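PDB 4JHL: acetylxylan esterase from Geobacillus stearothermophilus, which removes acetyl groups from the xylose units of xylan and xylo-oligosaccharides during breakdown of plant hemicellulose, working as a doughnut-shaped homooctamer. Local coordinates for residues K8-G13 and R55-G60; A47-L52 and G212-R217. All coordinates share one frame; numbering follows the deposited sequence.

Contact 1: K8-G13 and R55-G60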
ATOM      1  N   LYS A   8     -28.545 -23.762 -14.605  1.00 29.57           N
ATOM      2  CA  LYS A   8     -27.284 -22.949 -14.466  1.00 28.52           C
ATOM      3  C   LYS A   8     -27.379 -21.875 -15.521  1.00 29.25           C
ATOM      4  O   LYS A   8     -27.532 -22.167 -16.720  1.00 25.70           O
ATOM      5  CB  LYS A   8     -26.042 -23.756 -14.613  1.00 29.48           C
ATOM      6  CG  LYS A   8     -24.737 -22.968 -14.448  1.00 30.88           C
ATOM      7  CD  LYS A   8     -23.528 -23.573 -15.015  1.00 32.63           C
ATOM      8  CE  LYS A   8     -22.897 -24.596 -14.156  1.00 33.06           C
ATOM      9  NZ  LYS A   8     -21.424 -24.675 -14.354  1.00 37.11           N
ATOM     10  N   LEU A   9     -27.337 -20.599 -15.098  1.00 24.00           N
ATOM     11  CA  LEU A   9     -27.493 -19.498 -15.950  1.00 22.66           C
ATOM     12  C   LEU A   9     -26.096 -18.809 -16.001  1.00 24.85           C
ATOM     13  O   LEU A   9     -25.532 -18.478 -14.983  1.00 21.78           O
ATOM     14  CB  LEU A   9     -28.526 -18.518 -15.448  1.00 25.51           C
ATOM     15  CG  LEU A   9     -28.576 -17.082 -15.966  1.00 23.18           C
ATOM     16  CD1 LEU A   9     -28.795 -16.999 -17.465  1.00 25.00           C
ATOM     17  CD2 LEU A   9     -29.622 -16.265 -15.204  1.00 23.46           C
ATOM     18  N   LEU A  10     -25.534 -18.641 -17.211  1.00 24.64           N
ATOM     19  CA  LEU A  10     -24.187 -18.129 -17.389  1.00 23.19           C
ATOM     20  C   LEU A  10     -24.329 -16.849 -18.212  1.00 18.80           C
ATOM     21  O   LEU A  10     -24.934 -16.757 -19.263  1.00 21.46           O
ATOM     22  CB  LEU A  10     -23.312 -19.133 -18.099  1.00 23.78           C
ATOM     23  CG  LEU A  10     -21.848 -18.755 -18.293  1.00 23.35           C
ATOM     24  CD1 LEU A  10     -21.003 -19.990 -18.314  1.00 25.63           C
ATOM     25  CD2 LEU A  10     -21.694 -17.938 -19.562  1.00 24.05           C
ATOM     26  N   PHE A  11     -23.754 -15.747 -17.646  1.00 19.23           N
ATOM     27  CA  PHE A  11     -23.744 -14.491 -18.284  1.00 18.14           C
ATOM     28  C   PHE A  11     -22.332 -14.230 -18.829  1.00 17.30           C
ATOM     29  O   PHE A  11     -21.355 -14.482 -18.178  1.00 18.72           O
ATOM     30  CB  PHE A  11     -24.010 -13.313 -17.312  1.00 17.79           C
ATOM     31  CG  PHE A  11     -25.444 -13.203 -16.830  1.00 18.61           C
ATOM     32  CD1 PHE A  11     -26.311 -12.395 -17.471  1.00 18.13           C
ATOM     33  CD2 PHE A  11     -25.861 -13.886 -15.713  1.00 20.47           C
ATOM     34  CE1 PHE A  11     -27.636 -12.256 -17.077  1.00 20.77           C
ATOM     35  CE2 PHE A  11     -27.170 -13.688 -15.269  1.00 19.61           C
ATOM     36  CZ  PHE A  11     -28.030 -12.906 -15.973  1.00 19.11           C
ATOM     37  N   ILE A  12     -22.290 -13.678 -20.043  1.00 18.80           N
ATOM     38  CA  ILE A  12     -21.007 -13.348 -20.713  1.00 18.94           C
ATOM     39  C   ILE A  12     -21.186 -12.035 -21.412  1.00 17.26           C
ATOM     40  O   ILE A  12     -22.256 -11.622 -21.856  1.00 17.81           O
ATOM     41  CB  ILE A  12     -20.454 -14.519 -21.571  1.00 20.09           C
ATOM     42  CG1 ILE A  12     -18.948 -14.333 -21.902  1.00 19.81           C
ATOM     43  CG2 ILE A  12     -21.311 -14.755 -22.772  1.00 18.75           C
ATOM     44  CD1 ILE A  12     -18.284 -15.621 -22.418  1.00 20.87           C
ATOM     45  N   GLY A  13     -20.027 -11.327 -21.502  1.00 16.64           N
ATOM     46  CA  GLY A  13     -20.020  -9.988 -22.051  1.00 16.47           C
ATOM     47  C   GLY A  13     -18.729  -9.247 -21.643  1.00 15.80           C
ATOM     48  O   GLY A  13     -17.735  -9.886 -21.406  1.00 15.41           O
ATOM     49  N   ARG A  55     -28.293 -21.627 -10.350  1.00 28.15           N
ATOM     50  CA  ARG A  55     -26.877 -21.361 -10.164  1.00 30.81           C
ATOM     51  C   ARG A  55     -26.526 -20.313 -11.226  1.00 29.50           C
ATOM     52  O   ARG A  55     -27.086 -20.371 -12.312  1.00 28.06           O
ATOM     53  CB  ARG A  55     -26.086 -22.503 -10.528  1.00 35.13           C
ATOM     54  CG  ARG A  55     -26.184 -23.543  -9.512  1.00 42.20           C
ATOM     55  CD  ARG A  55     -25.344 -24.662  -9.951  1.00 37.94           C
ATOM     56  NE  ARG A  55     -23.984 -24.222 -10.141  1.00 37.93           N
ATOM     57  CZ  ARG A  55     -22.959 -25.011  -9.882  1.00 45.51           C
ATOM     58  NH1 ARG A  55     -23.204 -26.248  -9.451  1.00 53.33           N
ATOM     59  NH2 ARG A  55     -21.720 -24.608 -10.061  1.00 40.79           N
ATOM     60  N   VAL A  56     -25.678 -19.327 -10.891  1.00 28.49           N
ATOM     61  CA  VAL A  56     -25.428 -18.234 -11.825  1.00 25.29           C
ATOM     62  C   VAL A  56     -23.938 -18.029 -11.861  1.00 23.12           C
ATOM     63  O   VAL A  56     -23.253 -18.042 -10.846  1.00 23.76           O
ATOM     64  CB  VAL A  56     -26.142 -16.922 -11.474  1.00 24.86           C
ATOM     65  CG1 VAL A  56     -25.734 -15.818 -12.515  1.00 24.86           C
ATOM     66  CG2 VAL A  56     -27.650 -17.085 -11.522  1.00 27.52           C
ATOM     67  N   VAL A  57     -23.385 -17.907 -13.075  1.00 22.02           N
ATOM     68  CA  VAL A  57     -21.986 -17.753 -13.278  1.00 22.84           C
ATOM     69  C   VAL A  57     -21.798 -16.441 -14.126  1.00 21.61           C
ATOM     70  O   VAL A  57     -22.507 -16.256 -15.074  1.00 22.37           O
ATOM     71  CB  VAL A  57     -21.469 -18.904 -14.178  1.00 29.30           C
ATOM     72  CG1 VAL A  57     -19.984 -18.753 -14.360  1.00 33.29           C
ATOM     73  CG2 VAL A  57     -21.794 -20.245 -13.522  1.00 31.41           C
ATOM     74  N   ASN A  58     -20.813 -15.639 -13.728  1.00 21.12           N
ATOM     75  CA  ASN A  58     -20.472 -14.408 -14.463  1.00 19.23           C
ATOM     76  C   ASN A  58     -19.114 -14.604 -15.142  1.00 18.16           C
ATOM     77  O   ASN A  58     -18.069 -14.679 -14.521  1.00 20.03           O
ATOM     78  CB  ASN A  58     -20.454 -13.233 -13.516  1.00 18.69           C
ATOM     79  CG  ASN A  58     -20.250 -11.900 -14.206  1.00 18.98           C
ATOM     80  OD1 ASN A  58     -19.845 -11.837 -15.371  1.00 18.83           O
ATOM     81  ND2 ASN A  58     -20.518 -10.830 -13.483  1.00 16.24           N
ATOM     82  N   LYS A  59     -19.159 -14.643 -16.470  1.00 18.25           N
ATOM     83  CA  LYS A  59     -17.983 -14.763 -17.262  1.00 20.38           C
ATOM     84  C   LYS A  59     -17.645 -13.449 -18.057  1.00 18.34           C
ATOM     85  O   LYS A  59     -16.896 -13.488 -19.037  1.00 20.91           O
ATOM     86  CB  LYS A  59     -18.114 -15.939 -18.231  1.00 21.60           C
ATOM     87  CG  LYS A  59     -17.968 -17.296 -17.543  1.00 22.86           C
ATOM     88  CD  LYS A  59     -16.594 -17.506 -16.994  1.00 26.02           C
ATOM     89  CE  LYS A  59     -16.475 -18.937 -16.371  1.00 32.40           C
ATOM     90  NZ  LYS A  59     -15.045 -19.148 -15.969  1.00 38.52           N
ATOM     91  N   GLY A  60     -18.182 -12.320 -17.618  1.00 18.06           N
ATOM     92  CA  GLY A  60     -17.871 -11.008 -18.187  1.00 16.20           C
ATOM     93  C   GLY A  60     -16.362 -10.735 -18.059  1.00 16.94           C
ATOM     94  O   GLY A  60     -15.703 -11.071 -17.056  1.00 18.32           O
TER

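Contact 2: A47-L52 and G212-R217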
ATOM      1  N   ALA A  47     -34.405 -13.205  -3.834  1.00 20.53           N
ATOM      2  CA  ALA A  47     -35.382 -12.568  -2.966  1.00 19.34           C
ATOM      3  C   ALA A  47     -36.812 -12.996  -3.265  1.00 24.76           C
ATOM      4  O   ALA A  47     -37.649 -13.056  -2.375  1.00 22.57           O
ATOM      5  CB  ALA A  47     -35.323 -11.059  -3.095  1.00 22.30           C
ATOM      6  N   VAL A  48     -37.088 -13.235  -4.542  1.00 22.29           N
ATOM      7  CA  VAL A  48     -38.491 -13.470  -4.981  1.00 22.53           C
ATOM      8  C   VAL A  48     -38.754 -14.938  -5.344  1.00 22.49           C
ATOM      9  O   VAL A  48     -39.900 -15.411  -5.126  1.00 22.59           O
ATOM     10  CB  VAL A  48     -38.838 -12.493  -6.122  1.00 22.73           C
ATOM     11  CG1 VAL A  48     -40.309 -12.694  -6.566  1.00 24.55           C
ATOM     12  CG2 VAL A  48     -38.643 -11.070  -5.633  1.00 24.08           C
ATOM     13  N   TYR A  49     -37.735 -15.657  -5.803  1.00 22.01           N
ATOM     14  CA  TYR A  49     -37.785 -17.085  -6.139  1.00 20.19           C
ATOM     15  C   TYR A  49     -36.684 -17.864  -5.498  1.00 20.40           C
ATOM     16  O   TYR A  49     -35.968 -18.582  -6.148  1.00 24.14           O
ATOM     17  CB  TYR A  49     -37.664 -17.279  -7.676  1.00 21.13           C
ATOM     18  CG  TYR A  49     -38.667 -16.530  -8.481  1.00 19.20           C
ATOM     19  CD1 TYR A  49     -39.755 -17.237  -9.054  1.00 24.41           C
ATOM     20  CD2 TYR A  49     -38.647 -15.138  -8.743  1.00 20.27           C
ATOM     21  CE1 TYR A  49     -40.698 -16.601  -9.812  1.00 22.69           C
ATOM     22  CE2 TYR A  49     -39.602 -14.522  -9.530  1.00 21.47           C
ATOM     23  CZ  TYR A  49     -40.660 -15.285 -10.090  1.00 23.25           C
ATOM     24  OH  TYR A  49     -41.613 -14.673 -10.856  1.00 21.41           O
ATOM     25  N   PRO A  50     -36.606 -17.788  -4.183  1.00 23.95           N
ATOM     26  CA  PRO A  50     -35.523 -18.530  -3.518  1.00 27.41           C
ATOM     27  C   PRO A  50     -35.528 -20.018  -3.740  1.00 26.43           C
ATOM     28  O   PRO A  50     -34.492 -20.663  -3.870  1.00 28.41           O
ATOM     29  CB  PRO A  50     -35.757 -18.205  -2.047  1.00 29.86           C
ATOM     30  CG  PRO A  50     -37.127 -17.792  -1.930  1.00 25.42           C
ATOM     31  CD  PRO A  50     -37.496 -17.123  -3.253  1.00 24.12           C
ATOM     32  N   GLU A  51     -36.725 -20.569  -3.950  1.00 25.77           N
ATOM     33  CA  GLU A  51     -36.826 -21.974  -4.117  1.00 24.31           C
ATOM     34  C   GLU A  51     -36.359 -22.517  -5.486  1.00 26.57           C
ATOM     35  O   GLU A  51     -36.104 -23.733  -5.641  1.00 25.94           O
ATOM     36  CB  GLU A  51     -38.253 -22.411  -3.799  1.00 26.63           C
ATOM     37  CG  GLU A  51     -39.297 -22.157  -4.822  1.00 29.77           C
ATOM     38  CD  GLU A  51     -39.654 -20.730  -5.112  1.00 37.31           C
ATOM     39  OE1 GLU A  51     -39.340 -19.786  -4.350  1.00 30.85           O
ATOM     40  OE2 GLU A  51     -40.345 -20.572  -6.132  1.00 43.47           O
ATOM     41  N   LEU A  52     -36.133 -21.628  -6.440  1.00 26.61           N
ATOM     42  CA  LEU A  52     -35.745 -22.040  -7.784  1.00 29.15           C
ATOM     43  C   LEU A  52     -34.382 -22.686  -7.853  1.00 32.26           C
ATOM     44  O   LEU A  52     -34.074 -23.502  -8.725  1.00 32.72           O
ATOM     45  CB  LEU A  52     -35.922 -20.887  -8.782  1.00 34.77           C
ATOM     46  CG  LEU A  52     -37.439 -20.814  -9.189  1.00 42.68           C
ATOM     47  CD1 LEU A  52     -37.581 -20.088 -10.515  1.00 46.95           C
ATOM     48  CD2 LEU A  52     -38.305 -22.094  -9.254  1.00 42.77           C
ATOM     49  N   GLY A 212     -39.727 -13.330 -17.638  1.00 25.50           N
ATOM     50  CA  GLY A 212     -41.033 -13.493 -17.066  1.00 28.30           C
ATOM     51  C   GLY A 212     -40.983 -13.407 -15.535  1.00 30.14           C
ATOM     52  O   GLY A 212     -41.892 -13.875 -14.822  1.00 26.47           O
ATOM     53  N   PHE A 213     -39.994 -12.718 -14.957  1.00 22.95           N
ATOM     54  CA  PHE A 213     -40.041 -12.402 -13.518  1.00 23.20           C
ATOM     55  C   PHE A 213     -41.220 -11.592 -13.165  1.00 20.04           C
ATOM     56  O   PHE A 213     -41.683 -10.641 -13.895  1.00 22.82           O
ATOM     57  CB  PHE A 213     -38.749 -11.584 -13.222  1.00 22.05           C
ATOM     58  CG  PHE A 213     -38.612 -10.978 -11.802  1.00 18.82           C
ATOM     59  CD1 PHE A 213     -37.988 -11.643 -10.793  1.00 20.36           C
ATOM     60  CD2 PHE A 213     -39.028  -9.706 -11.609  1.00 19.66           C
ATOM     61  CE1 PHE A 213     -37.783 -11.005  -9.575  1.00 20.78           C
ATOM     62  CE2 PHE A 213     -38.859  -9.069 -10.376  1.00 19.97           C
ATOM     63  CZ  PHE A 213     -38.268  -9.758  -9.359  1.00 19.46           C
ATOM     64  N   GLU A 214     -41.770 -11.878 -11.977  1.00 21.11           N
ATOM     65  CA  GLU A 214     -42.847 -11.087 -11.389  1.00 19.47           C
ATOM     66  C   GLU A 214     -42.297 -10.462 -10.089  1.00 17.74           C
ATOM     67  O   GLU A 214     -41.722 -11.230  -9.301  1.00 20.42           O
ATOM     68  CB  GLU A 214     -43.977 -12.049 -10.936  1.00 22.08           C
ATOM     69  CG  GLU A 214     -44.634 -12.718 -12.151  1.00 25.71           C
ATOM     70  CD  GLU A 214     -45.911 -13.487 -11.688  1.00 27.31           C
ATOM     71  OE1 GLU A 214     -45.781 -14.627 -11.238  1.00 34.45           O
ATOM     72  OE2 GLU A 214     -46.975 -12.838 -11.653  1.00 36.12           O
ATOM     73  N   TRP A 215     -42.498  -9.206  -9.932  1.00 22.15           N
ATOM     74  CA  TRP A 215     -42.068  -8.494  -8.702  1.00 21.66           C
ATOM     75  C   TRP A 215     -42.788  -8.982  -7.456  1.00 24.77           C
ATOM     76  O   TRP A 215     -42.202  -9.224  -6.411  1.00 21.39           O
ATOM     77  CB  TRP A 215     -42.283  -7.027  -8.936  1.00 22.31           C
ATOM     78  CG  TRP A 215     -42.025  -6.104  -7.773  1.00 19.34           C
ATOM     79  CD1 TRP A 215     -42.993  -5.430  -7.055  1.00 22.50           C
ATOM     80  CD2 TRP A 215     -40.773  -5.666  -7.250  1.00 20.32           C
ATOM     81  NE1 TRP A 215     -42.403  -4.586  -6.121  1.00 21.12           N
ATOM     82  CE2 TRP A 215     -41.054  -4.745  -6.193  1.00 19.54           C
ATOM     83  CE3 TRP A 215     -39.435  -5.901  -7.595  1.00 22.60           C
ATOM     84  CZ2 TRP A 215     -40.059  -4.033  -5.537  1.00 23.36           C
ATOM     85  CZ3 TRP A 215     -38.457  -5.220  -6.897  1.00 21.95           C
ATOM     86  CH2 TRP A 215     -38.789  -4.309  -5.879  1.00 21.50           C
ATOM     87  N   VAL A 216     -44.093  -9.216  -7.617  1.00 23.98           N
ATOM     88  CA  VAL A 216     -44.872  -9.924  -6.568  1.00 23.29           C
ATOM     89  C   VAL A 216     -45.596 -11.095  -7.311  1.00 24.80           C
ATOM     90  O   VAL A 216     -46.361 -10.805  -8.262  1.00 27.72           O
ATOM     91  CB  VAL A 216     -45.919  -8.992  -5.974  1.00 25.50           C
ATOM     92  CG1 VAL A 216     -46.806  -9.845  -5.020  1.00 29.40           C
ATOM     93  CG2 VAL A 216     -45.264  -7.835  -5.234  1.00 27.09           C
ATOM     94  N   ARG A 217     -45.259 -12.305  -6.952  1.00 25.10           N
ATOM     95  CA  ARG A 217     -45.745 -13.550  -7.628  1.00 30.29           C
ATOM     96  C   ARG A 217     -47.259 -13.723  -7.516  1.00 40.93           C
ATOM     97  O   ARG A 217     -47.805 -13.513  -6.434  1.00 36.60           O
ATOM     98  CB  ARG A 217     -45.006 -14.746  -7.103  1.00 30.22           C
ATOM     99  CG  ARG A 217     -43.562 -14.625  -7.630  1.00 28.66           C
ATOM    100  CD  ARG A 217     -42.688 -15.589  -6.974  1.00 29.08           C
ATOM    101  NE  ARG A 217     -43.062 -17.000  -7.269  1.00 27.99           N
ATOM    102  CZ  ARG A 217     -42.427 -18.011  -6.730  1.00 32.81           C
ATOM    103  NH1 ARG A 217     -41.389 -17.810  -5.897  1.00 30.80           N
ATOM    104  NH2 ARG A 217     -42.770 -19.272  -7.058  1.00 34.11           N
TER
HETATM  105  O   HOH W   1     -43.600 -15.943 -11.742  1.00 29.52           O

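Contact 1: K8-G13 and R55-G60
Leu9 and Phe11 join Arg55, Val57 and Lys59 by parallel beta pairing at one side of the central five-stranded parallel sheet of the SGNH hydrolase fold, where strand 55-58 is outermost within the chain and strand 8-13 is its inner neighbour. The chain reaches the second strand through helix 37-48, a beta-alpha-beta crossover. Alternate residues of strand 8-13 turn their backbone N and O to strand 55-58: Leu9 N donates to Arg55 O (2.8 Å), Leu9 O accepts from Val57 N, Phe11 N donates to Val57 O, and Phe11 O receives Lys59 N. The backbone of Leu10 bonds instead to strand 84-88.

On the face carrying Leu9, Phe11 and Val56, helix 37-48 packs over the sheet. With Phe11 CG beside its backbone N (chi1 -73°), the ring edge reaches Val56, whose CG1 lies in the ring plane 3.7 Å from Phe11 CD2. Leu10 CG meets Val57 CB at 4.1 Å on the other face. There the Lys8 chain passes obliquely across Val57, its CD 4.0 Å from Val57 CG2, and its CE lies over one face of the Arg55 guanidinium. The like charges lie close, Lys8 NZ 4.3 Å from Arg55 NH2, but each has its own partners: Gln80 O for Lys8, Glu27 and Glu105 of a second subunit for Arg55.

The strands lead toward the catalytic centre, where Ser15, the inferred nucleophile, follows closely after Gly13 and lies near Gly60. Asn58 shapes this end through an Asx turn, in which Asn58 OD1 accepts Gly60 N at 2.8 Å.

Contact 2: A47-L52 and G212-R217
Arg217 swings its CG beside its own backbone N (chi1 -70°) and bends at chi3 (64°), which lays CD over the ring of Tyr49 and carries the guanidinium on to Val48 and Glu51. The C-terminal tail of the SGNH fold, after the Schellman motif at Gly212 that closes helix 197-210, here packs on the end of helix 37-48 and the 3-10 turn that follows it. Arg217 CD makes a CH-pi contact 3.8 Å from the Tyr49 ring centroid, and the guanidinium, tilted by 12°, continues over the CD1 and CE1 rim. Arg217 NH1 donates to Val48 O at 2.9 Å, in the carbonyl plane on a lone pair. NH1 and NH2 together grip Glu51 OE2 end-on in a salt bridge, with Arg217 NH2 2.9 Å from Glu51 OE2. An alanine in place of Arg217 would probably leave the Glu51 carboxylate without its countercharge and uncover that face of Tyr49. Phe213 crosses Val48 at about a right angle, its CE1 3.9 Å from Val48 CB, and meets Tyr49 obliquely, its CD1 3.5 Å from Tyr49 CE2, while Trp215 turns to its counterpart in a third subunit. Tyr49 OH accepts Glu214 N at 3.0 Å; Ser218 OG holds Glu214 OE2, and a water bonded to the Tyr49 hydroxyl donates to Glu214 OE1.

How the contacts relate
Contact 1 is buried in the sheet core, whereas contact 2 is partly buried, its centre about 21 Å from the centre of the chain and away from the annotated sites. The centres of the two contacts are about 19 Å apart. Their segments alternate along the chain, and 47-52 runs almost directly into 55-60: helix 37-48, whose end enters contact 2, leads into strand 55-58 and packs on that sheet. Regular backbone bonds and aliphatic packing dominate contact 1, with its charged groups reaching outward to partners beyond the two strands. In the irregular tail of contact 2, side chains supply the polar grip through a salt bridge, a tyrosine hydroxyl and water. Both also border neighbouring subunits of the octamer, contact 1 through Arg55 and contact 2 more widely.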